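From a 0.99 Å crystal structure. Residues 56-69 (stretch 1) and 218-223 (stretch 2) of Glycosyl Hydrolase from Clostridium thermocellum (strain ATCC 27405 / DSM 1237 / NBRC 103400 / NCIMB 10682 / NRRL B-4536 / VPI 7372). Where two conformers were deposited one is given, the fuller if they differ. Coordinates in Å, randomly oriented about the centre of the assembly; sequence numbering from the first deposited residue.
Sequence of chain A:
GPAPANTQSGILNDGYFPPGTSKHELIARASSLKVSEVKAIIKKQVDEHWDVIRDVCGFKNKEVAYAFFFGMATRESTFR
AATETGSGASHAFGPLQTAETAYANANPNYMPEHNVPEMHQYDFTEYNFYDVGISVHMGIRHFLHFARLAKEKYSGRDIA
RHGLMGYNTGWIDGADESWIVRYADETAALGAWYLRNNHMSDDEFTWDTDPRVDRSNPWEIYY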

# COMPACT_ATOMS: atom_id res chain seq x y z
N VAL A 56 14.66 -3.51 0.29
CA VAL A 56 14.28 -2.69 1.43
C VAL A 56 13.71 -3.56 2.56
O VAL A 56 14.13 -3.45 3.72
CB VAL A 56 13.30 -1.63 1.00
CG1 VAL A 56 12.75 -0.88 2.23
CG2 VAL A 56 13.94 -0.68 0.00
N CYS A 57 12.73 -4.40 2.24
CA CYS A 57 11.93 -5.05 3.28
C CYS A 57 12.47 -6.41 3.73
O CYS A 57 12.13 -6.89 4.82
CB CYS A 57 10.49 -5.23 2.80
SG CYS A 57 9.64 -3.68 2.51
N GLY A 58 13.22 -7.10 2.88
CA GLY A 58 13.72 -8.42 3.21
C GLY A 58 12.66 -9.50 3.18
O GLY A 58 12.88 -10.57 3.77
N PHE A 59 11.54 -9.29 2.48
CA PHE A 59 10.53 -10.32 2.35
C PHE A 59 11.14 -11.56 1.71
O PHE A 59 12.02 -11.46 0.84
CB PHE A 59 9.36 -9.83 1.52
CG PHE A 59 8.54 -8.70 2.15
CD1 PHE A 59 8.29 -8.62 3.52
CD2 PHE A 59 8.03 -7.70 1.34
CE1 PHE A 59 7.52 -7.60 4.02
CE2 PHE A 59 7.24 -6.70 1.86
CZ PHE A 59 6.98 -6.64 3.19
N LYS A 60 10.67 -12.74 2.13
CA LYS A 60 11.16 -14.07 1.75
C LYS A 60 11.14 -14.26 0.24
O LYS A 60 12.03 -14.90 -0.36
CB LYS A 60 10.26 -15.14 2.42
CG LYS A 60 10.67 -16.56 2.20
CD LYS A 60 9.61 -17.52 2.70
CE LYS A 60 9.35 -17.29 4.17
NZ LYS A 60 8.72 -18.45 4.84
N ASN A 61 10.05 -13.85 -0.40
CA ASN A 61 9.78 -14.15 -1.79
C ASN A 61 8.66 -13.24 -2.29
O ASN A 61 8.08 -12.51 -1.54
CB ASN A 61 9.46 -15.65 -2.02
CG ASN A 61 8.26 -16.11 -1.24
OD1 ASN A 61 7.26 -15.41 -1.22
ND2 ASN A 61 8.33 -17.27 -0.60
N LYS A 62 8.41 -13.33 -3.60
CA LYS A 62 7.45 -12.42 -4.20
C LYS A 62 6.03 -12.72 -3.73
O LYS A 62 5.21 -11.80 -3.61
CB LYS A 62 7.47 -12.53 -5.69
CG LYS A 62 8.43 -11.66 -6.41
CD LYS A 62 7.80 -11.22 -7.71
CE LYS A 62 7.60 -12.48 -8.51
NZ LYS A 62 7.66 -12.14 -9.93
N GLU A 63 5.70 -14.01 -3.53
CA GLU A 63 4.34 -14.34 -3.13
C GLU A 63 3.96 -13.68 -1.81
O GLU A 63 2.83 -13.19 -1.67
CB GLU A 63 4.30 -15.86 -2.97
CG GLU A 63 3.01 -16.57 -2.85
CD GLU A 63 3.23 -18.11 -2.69
OE1 GLU A 63 3.95 -18.57 -1.76
OE2 GLU A 63 2.70 -18.88 -3.49
N VAL A 64 4.86 -13.69 -0.84
CA VAL A 64 4.54 -13.04 0.42
C VAL A 64 4.50 -11.52 0.27
O VAL A 64 3.77 -10.83 1.01
CB VAL A 64 5.40 -13.47 1.60
CG1 VAL A 64 5.40 -14.98 1.79
CG2 VAL A 64 6.82 -12.95 1.54
N ALA A 65 5.24 -10.98 -0.69
CA ALA A 65 5.13 -9.54 -0.99
C ALA A 65 3.77 -9.21 -1.59
O ALA A 65 3.16 -8.20 -1.25
CB ALA A 65 6.26 -9.09 -1.91
N TYR A 66 3.25 -10.06 -2.50
CA TYR A 66 1.87 -9.88 -2.96
C TYR A 66 0.92 -9.83 -1.76
O TYR A 66 0.08 -8.94 -1.65
CB TYR A 66 1.40 -11.01 -3.90
CG TYR A 66 2.15 -11.30 -5.16
CD1 TYR A 66 2.83 -10.35 -5.88
CD2 TYR A 66 2.10 -12.59 -5.67
CE1 TYR A 66 3.43 -10.67 -7.10
CE2 TYR A 66 2.71 -12.92 -6.86
CZ TYR A 66 3.38 -11.94 -7.56
OH TYR A 66 3.97 -12.32 -8.75
N ALA A 67 1.08 -10.80 -0.88
CA ALA A 67 0.21 -10.90 0.27
C ALA A 67 0.32 -9.65 1.13
O ALA A 67 -0.72 -9.14 1.61
CB ALA A 67 0.56 -12.15 1.10
N PHE A 68 1.51 -9.13 1.36
CA PHE A 68 1.68 -7.93 2.19
C PHE A 68 0.88 -6.78 1.60
O PHE A 68 0.15 -6.06 2.33
CB PHE A 68 3.17 -7.57 2.21
CG PHE A 68 3.42 -6.33 3.04
CD1 PHE A 68 3.44 -6.40 4.43
CD2 PHE A 68 3.62 -5.09 2.42
CE1 PHE A 68 3.63 -5.27 5.18
CE2 PHE A 68 3.83 -3.95 3.19
CZ PHE A 68 3.82 -4.04 4.56
N PHE A 69 1.01 -6.54 0.27
CA PHE A 69 0.28 -5.45 -0.34
C PHE A 69 -1.22 -5.72 -0.46
O PHE A 69 -2.02 -4.75 -0.43
CB PHE A 69 0.95 -4.99 -1.65
CG PHE A 69 2.29 -4.37 -1.40
CD1 PHE A 69 2.39 -3.12 -0.76
CD2 PHE A 69 3.48 -5.03 -1.72
CE1 PHE A 69 3.60 -2.55 -0.46
CE2 PHE A 69 4.69 -4.46 -1.43
CZ PHE A 69 4.77 -3.23 -0.79
N PRO A 218 1.68 -12.24 13.46
CA PRO A 218 1.25 -12.05 12.04
C PRO A 218 2.39 -11.80 11.09
O PRO A 218 2.13 -11.84 9.87
CB PRO A 218 0.29 -10.85 12.15
CG PRO A 218 0.83 -10.06 13.26
CD PRO A 218 1.23 -11.10 14.29
N TRP A 219 3.58 -11.48 11.58
CA TRP A 219 4.73 -11.23 10.69
C TRP A 219 5.42 -12.49 10.24
O TRP A 219 6.28 -12.44 9.36
CB TRP A 219 5.70 -10.25 11.36
CG TRP A 219 5.11 -8.89 11.51
CD1 TRP A 219 4.49 -8.37 12.62
CD2 TRP A 219 4.96 -7.92 10.51
NE1 TRP A 219 4.00 -7.13 12.37
CE2 TRP A 219 4.28 -6.81 11.07
CE3 TRP A 219 5.35 -7.85 9.17
CZ2 TRP A 219 3.97 -5.68 10.33
CZ3 TRP A 219 5.03 -6.72 8.43
CH2 TRP A 219 4.35 -5.64 9.01
N GLU A 220 5.11 -13.64 10.85
CA GLU A 220 5.80 -14.89 10.63
C GLU A 220 5.99 -15.26 9.17
O GLU A 220 7.10 -15.70 8.77
CB GLU A 220 5.06 -16.06 11.36
CG GLU A 220 5.72 -17.38 11.20
CD GLU A 220 5.12 -18.50 12.02
OE1 GLU A 220 5.77 -19.54 12.18
OE2 GLU A 220 3.96 -18.42 12.48
N ILE A 221 4.94 -15.18 8.34
CA ILE A 221 5.02 -15.75 7.01
C ILE A 221 5.98 -14.98 6.12
O ILE A 221 6.38 -15.49 5.09
CB ILE A 221 3.69 -15.83 6.18
CG1 ILE A 221 3.06 -14.44 5.86
CG2 ILE A 221 2.69 -16.80 6.74
CD1 ILE A 221 2.18 -14.38 4.62
N TYR A 222 6.31 -13.75 6.46
CA TYR A 222 6.93 -12.87 5.48
C TYR A 222 8.43 -13.02 5.37
O TYR A 222 9.00 -12.47 4.42
CB TYR A 222 6.58 -11.39 5.81
CG TYR A 222 5.09 -11.11 5.68
CD1 TYR A 222 4.52 -10.88 4.43
CD2 TYR A 222 4.29 -11.06 6.77
CE1 TYR A 222 3.17 -10.65 4.29
CE2 TYR A 222 2.93 -10.83 6.66
CZ TYR A 222 2.37 -10.60 5.38
OH TYR A 222 1.02 -10.34 5.20
N TYR A 223 9.06 -13.71 6.32
CA TYR A 223 10.53 -13.71 6.44
C TYR A 223 11.06 -15.10 6.47
O TYR A 223 10.44 -16.02 7.02
CB TYR A 223 11.00 -12.92 7.67
CG TYR A 223 10.43 -11.53 7.60
CD1 TYR A 223 10.96 -10.55 6.75
CD2 TYR A 223 9.34 -11.20 8.38
CE1 TYR A 223 10.38 -9.31 6.65
CE2 TYR A 223 8.74 -9.95 8.25
CZ TYR A 223 9.28 -9.00 7.42
OH TYR A 223 8.66 -7.78 7.30
OXT TYR A 223 12.18 -15.29 5.94
O HOH W 1 10.54 -5.88 6.84
O HOH W 2 5.83 -17.99 3.87

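A single direct hydrogen bond joins these two stretches, and it runs from backbone to backbone: Lys-60 N donates to Tyr-222 O over 2.8 Å, just where the chain comes to its C-terminal end. The same carbonyl also receives a CA-H...O contact, with Phe-59 CA 3.4 Å from Tyr-222 O, so the loop between the two helical segments of stretch 1 is pinned to the last turn of the chain.

Gly-58 begins that loop. It leaves the helix with positive phi, a conformation that favours glycine. The next helix begins after Asn-61, whose short amide side chain caps it: Val-64 N donates to Asn-61 OD1 at 3.0 Å.

Along this helix, Val-64 and Ala-67 direct their CB atoms toward stretch 2. Both are apolar and pack against larger side chains: Val-64 CB lies 3.9 Å from Tyr-222 CD1, Val-64 CG1 lies 4.3 Å from Ile-221 CD1, and Ala-67 CB lies 4.4 Å from Tyr-222 CE1. Tyr-222 is the most extensively covered residue here, and the face of its ring also receives the edge of the Phe-68 ring, the planes perpendicular and the centroids 5.9 Å apart. Such geometry sets positively polarised ring hydrogens against pi electrons. Phe-68 CE1 reaches Trp-219 CZ3 at 3.8 Å, extending the aromatic cluster, while Phe-59 packs obliquely against both tyrosines.

Two waters link polar groups across the contact. Water 1 donates to Cys-57 O (2.8 Å) and accepts from Tyr-223 OH (2.7 Å), so tyrosine supplies both an apolar ring, with Tyr-223 CE1 3.8 Å from Phe-59 CD1, and a polar tip. Lysine likewise combines a long aliphatic chain with a charged end: Lys-60 CE approaches Tyr-223 O to 3.3 Å, while Lys-60 NZ donates to water 2 (3.1 Å), which in turn donates to Ile-221 O (2.8 Å).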